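Local coordinates for protein imelysin (Bacteroides ovatus ATCC 8483, PDB 3OYV) that is an imelysin-like outer membrane protein, probably involved in bacterial iron uptake, at residues 105-108 against 109-112; 180-183 against 184-188. All coordinates share one frame; numbering follows the deposited sequence. Where two conformers were deposited one is given.

Interaction 1 of 2, residues 105-108 against 109-112; sequences NTEE and ALYA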
loop_
_atom_site.group_PDB
_atom_site.type_symbol
_atom_site.label_atom_id
_atom_site.label_comp_id
_atom_site.label_asym_id
_atom_site.label_seq_id
_atom_site.Cartn_x
_atom_site.Cartn_y
_atom_site.Cartn_z
ATOM N N ASN A 105 -19.316 19.095 3.689
ATOM C CA ASN A 105 -18.454 19.143 2.487
ATOM C C ASN A 105 -18.492 17.798 1.779
ATOM O O ASN A 105 -17.476 17.086 1.641
ATOM C CB ASN A 105 -17.037 19.531 2.862
ATOM C CG ASN A 105 -16.980 20.879 3.539
ATOM O OD1 ASN A 105 -16.387 21.051 4.623
ATOM N ND2 ASN A 105 -17.605 21.846 2.915
ATOM N N THR A 106 -19.687 17.437 1.337
ATOM C CA THR A 106 -19.964 16.078 0.931
ATOM C C THR A 106 -19.304 15.722 -0.394
ATOM O O THR A 106 -18.918 14.577 -0.614
ATOM C CB THR A 106 -21.466 15.820 0.879
ATOM O OG1 THR A 106 -22.062 16.726 -0.039
ATOM C CG2 THR A 106 -22.132 16.020 2.268
ATOM N N GLU A 107 -19.248 16.676 -1.311
ATOM C CA GLU A 107 -18.613 16.397 -2.611
ATOM C C GLU A 107 -17.089 16.336 -2.474
ATOM O O GLU A 107 -16.448 15.443 -3.056
ATOM C CB GLU A 107 -19.084 17.389 -3.658
ATOM C CG GLU A 107 -20.588 17.241 -3.906
ATOM C CD GLU A 107 -21.013 15.911 -4.487
ATOM O OE1 GLU A 107 -20.348 15.441 -5.442
ATOM O OE2 GLU A 107 -22.012 15.357 -3.997
ATOM N N GLU A 108 -16.511 17.220 -1.662
ATOM C CA GLU A 108 -15.095 17.092 -1.339
ATOM C C GLU A 108 -14.829 15.710 -0.729
ATOM O O GLU A 108 -13.842 15.064 -1.066
ATOM C CB GLU A 108 -14.659 18.193 -0.382
ATOM C CG GLU A 108 -13.165 18.337 -0.296
ATOM C CD GLU A 108 -12.704 19.395 0.675
ATOM O OE1 GLU A 108 -13.538 20.199 1.119
ATOM O OE2 GLU A 108 -11.493 19.407 0.990
ATOM N N ALA A 109 -15.703 15.251 0.158
ATOM C CA ALA A 109 -15.559 13.943 0.811
ATOM C C ALA A 109 -15.495 12.805 -0.202
ATOM O O ALA A 109 -14.616 11.930 -0.135
ATOM C CB ALA A 109 -16.711 13.704 1.804
ATOM N N LEU A 110 -16.442 12.803 -1.139
ATOM C CA LEU A 110 -16.530 11.748 -2.122
ATOM C C LEU A 110 -15.237 11.635 -2.936
ATOM O O LEU A 110 -14.751 10.523 -3.219
ATOM C CB LEU A 110 -17.733 11.944 -3.061
ATOM C CG LEU A 110 -19.003 11.145 -2.679
ATOM C CD1 LEU A 110 -19.541 11.446 -1.307
ATOM C CD2 LEU A 110 -20.105 11.325 -3.741
ATOM N N TYR A 111 -14.675 12.773 -3.309
ATOM C CA TYR A 111 -13.477 12.792 -4.153
ATOM C C TYR A 111 -12.182 12.640 -3.378
ATOM O O TYR A 111 -11.114 12.522 -3.985
ATOM C CB TYR A 111 -13.481 14.028 -5.065
ATOM C CG TYR A 111 -14.555 13.919 -6.121
ATOM C CD1 TYR A 111 -14.322 13.224 -7.288
ATOM C CD2 TYR A 111 -15.811 14.485 -5.947
ATOM C CE1 TYR A 111 -15.316 13.085 -8.250
ATOM C CE2 TYR A 111 -16.816 14.358 -6.897
ATOM C CZ TYR A 111 -16.564 13.656 -8.050
ATOM O OH TYR A 111 -17.535 13.506 -9.002
ATOM N N ALA A 112 -12.277 12.576 -2.046
ATOM C CA ALA A 112 -11.116 12.365 -1.182
ATOM C C ALA A 112 -10.800 10.886 -0.924
ATOM O O ALA A 112 -9.790 10.595 -0.311
ATOM C CB ALA A 112 -11.327 13.084 0.170
#
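N105, T106 and E107 each offer a backbone carbonyl to the amide four residues ahead, the alpha-helical pattern of the short surface helix 106-111. A109 N donates to N105 O at 3.0 Å, L110 N to T106 O at 3.1 Å and Y111 N to E107 O at 3.2 Å, the last with an N-H...O angle of 158°. N105 stands at the N-cap, but its side chain makes no capping bond; its backbone oxygen takes part through A109 N. At the far end A112 N turns to A109 O, an i to i+3 bond of 3.1 Å, while two carbonyls find indole or guanidinium donors elsewhere: L110 O takes R183 NE, and A112 O takes W305 NE1. The small, buried methyl of A109 suits the face packed on L100 and Y101 of helix 71-102. E107 and Y111 run alongside each other in the same direction, with carboxylate and ring planes 60° apart; the bent glutamate places OE1 4.0 Å from Y111 CE2. Y111 CG lies beside its own backbone N (chi1 -70°), which swings the ring back along the helix; beyond these residues the ring makes a cation-pi contact with R183 and meets the W116 ring nearly at right angles. Cut back to an alanine, Y111 would probably deprive R183 of this aromatic partner and open a gap beside V9 and P11. E107 O, besides accepting Y111 N, meets the edge of the tyrosine ring in its plane, 3.1 Å from CD2.

Interaction 2 of 2, residues 180-183 against 184-188; sequences QPFR and NHIPS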
loop_
_atom_site.group_PDB
_atom_site.type_symbol
_atom_site.label_atom_id
_atom_site.label_comp_id
_atom_site.label_asym_id
_atom_site.label_seq_id
_atom_site.Cartn_x
_atom_site.Cartn_y
_atom_site.Cartn_z
ATOM N N GLN A 180 -20.482 -1.677 0.200
ATOM C CA GLN A 180 -19.716 -1.423 -1.012
ATOM C C GLN A 180 -20.487 -0.483 -1.931
ATOM O O GLN A 180 -21.653 -0.724 -2.201
ATOM C CB GLN A 180 -19.435 -2.760 -1.728
ATOM C CG GLN A 180 -18.864 -2.684 -3.132
ATOM C CD GLN A 180 -17.433 -2.207 -3.196
ATOM O OE1 GLN A 180 -16.825 -1.843 -2.172
ATOM N NE2 GLN A 180 -16.861 -2.254 -4.396
ATOM N N PRO A 181 -19.839 0.580 -2.445
ATOM C CA PRO A 181 -18.502 1.059 -2.144
ATOM C C PRO A 181 -18.517 2.057 -1.003
ATOM O O PRO A 181 -19.477 2.797 -0.822
ATOM C CB PRO A 181 -18.116 1.752 -3.453
ATOM C CG PRO A 181 -19.445 2.341 -3.929
ATOM C CD PRO A 181 -20.468 1.337 -3.559
ATOM N N PHE A 182 -17.421 2.134 -0.287
ATOM C CA PHE A 182 -17.286 3.094 0.809
ATOM C C PHE A 182 -17.613 4.500 0.320
ATOM O O PHE A 182 -18.269 5.262 1.026
ATOM C CB PHE A 182 -15.867 3.011 1.419
ATOM C CG PHE A 182 -15.494 4.138 2.323
ATOM C CD1 PHE A 182 -16.317 4.564 3.360
ATOM C CD2 PHE A 182 -14.245 4.745 2.174
ATOM C CE1 PHE A 182 -15.903 5.603 4.177
ATOM C CE2 PHE A 182 -13.836 5.771 2.982
ATOM C CZ PHE A 182 -14.670 6.218 3.994
ATOM N N ARG A 183 -17.167 4.875 -0.872
ATOM C CA ARG A 183 -17.387 6.240 -1.330
ATOM C C ARG A 183 -18.863 6.644 -1.365
ATOM O O ARG A 183 -19.161 7.826 -1.233
ATOM C CB ARG A 183 -16.736 6.453 -2.694
ATOM C CG ARG A 183 -16.921 7.853 -3.242
ATOM C CD ARG A 183 -16.455 7.901 -4.627
ATOM N NE ARG A 183 -16.499 9.220 -5.240
ATOM C CZ ARG A 183 -17.406 9.628 -6.134
ATOM N NH1 ARG A 183 -18.435 8.881 -6.479
ATOM N NH2 ARG A 183 -17.300 10.840 -6.662
ATOM N N ASN A 184 -19.767 5.680 -1.525
ATOM C CA ASN A 184 -21.216 5.975 -1.544
ATOM C C ASN A 184 -21.893 5.790 -0.197
ATOM O O ASN A 184 -23.118 5.947 -0.092
ATOM C CB ASN A 184 -21.962 5.119 -2.583
ATOM C CG ASN A 184 -21.633 5.498 -4.010
ATOM O OD1 ASN A 184 -21.055 6.530 -4.245
ATOM N ND2 ASN A 184 -21.998 4.636 -4.971
ATOM N N HIS A 185 -21.111 5.436 0.819
ATOM C CA HIS A 185 -21.620 5.166 2.171
ATOM C C HIS A 185 -20.757 5.786 3.263
ATOM O O HIS A 185 -20.619 5.236 4.358
ATOM C CB HIS A 185 -21.725 3.652 2.362
ATOM C CG HIS A 185 -22.657 3.021 1.407
ATOM N ND1 HIS A 185 -22.263 2.447 0.222
ATOM C CD2 HIS A 185 -24.002 2.921 1.449
ATOM C CE1 HIS A 185 -23.331 2.027 -0.431
ATOM N NE2 HIS A 185 -24.396 2.296 0.295
ATOM N N ILE A 186 -20.196 6.950 2.976
ATOM C CA ILE A 186 -19.296 7.585 3.897
ATOM C C ILE A 186 -19.949 7.841 5.277
ATOM O O ILE A 186 -19.364 7.444 6.262
ATOM C CB ILE A 186 -18.680 8.854 3.313
ATOM C CG1 ILE A 186 -17.770 8.522 2.115
ATOM C CG2 ILE A 186 -17.956 9.656 4.374
ATOM C CD1 ILE A 186 -17.295 9.739 1.324
ATOM N N PRO A 187 -21.194 8.370 5.360
ATOM C CA PRO A 187 -21.717 8.681 6.701
ATOM C C PRO A 187 -22.273 7.474 7.442
ATOM O O PRO A 187 -22.823 7.643 8.515
ATOM C CB PRO A 187 -22.781 9.736 6.407
ATOM C CG PRO A 187 -23.255 9.395 5.011
ATOM C CD PRO A 187 -21.977 9.005 4.295
ATOM N N SER A 188 -22.167 6.274 6.894
ATOM C CA SER A 188 -22.833 5.102 7.459
ATOM C C SER A 188 -22.349 4.778 8.869
ATOM O O SER A 188 -21.240 5.134 9.261
ATOM C CB SER A 188 -22.628 3.893 6.565
ATOM O OG SER A 188 -21.291 3.410 6.655
HETATM O O HOH W 1 -20.897 8.717 0.780
#
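P181 O accepts two hydrogen bonds, from N184 N at 3.0 Å and from H185 ND1 at 3.0 Å, and the donors arrive from opposite faces of its carbonyl plane. The imidazole bond is nearly straight (162°), and P181 O lies near the plane of the ring. H185 reaches back this far because CG sits beside its own backbone N (chi1 -61°), turning the ring toward the carbonyl of P181. H185 N donates to F182 O at 2.9 Å, so successive i to i+3 bonds wind a 3-10 turn that starts just after the cis peptide bond preceding P181. The next amide finds water instead: a single molecule gives a proton to R183 O at 2.8 Å and accepts one from I186 N at 2.9 Å. From H185 to S188 a type I turn follows, closed by S188 N on H185 O, and brings S188 to the N-cap of helix 189-214. Packing fills in around this frame. I186 CG1 rests over one face of the F182 ring, 4.0 Å from CE1, and both apolar residues continue onto helix 71-102. The N184 amide lies across the P181 ring, its ND2 3.6 Å from P181 CG. With ND1 carrying the proton it gives to P181 O, H185 serves as a side-chain donor that probably helps hold the start of the turn.

Overall arrangement
From the N terminus, interaction 1 comes first, a helical turn just beyond the end of the long helix 71-102. Interaction 2 follows some seventy residues later, in the connection between helices 158-177 and 189-214. Each is local and closes only a turn of backbone; the two stand in series, neither nested nor crossed. The chain between them nevertheless folds back so that their centres lie about 11 Å apart and they touch: I186 packs on A109 and L110, while the side chain of R183 spans from interaction 2 to interaction 1. Both also lean on helix 71-102, through Y101, so the short helix 106-111 and the loop 180-188 are joined over one end of the helical bundle.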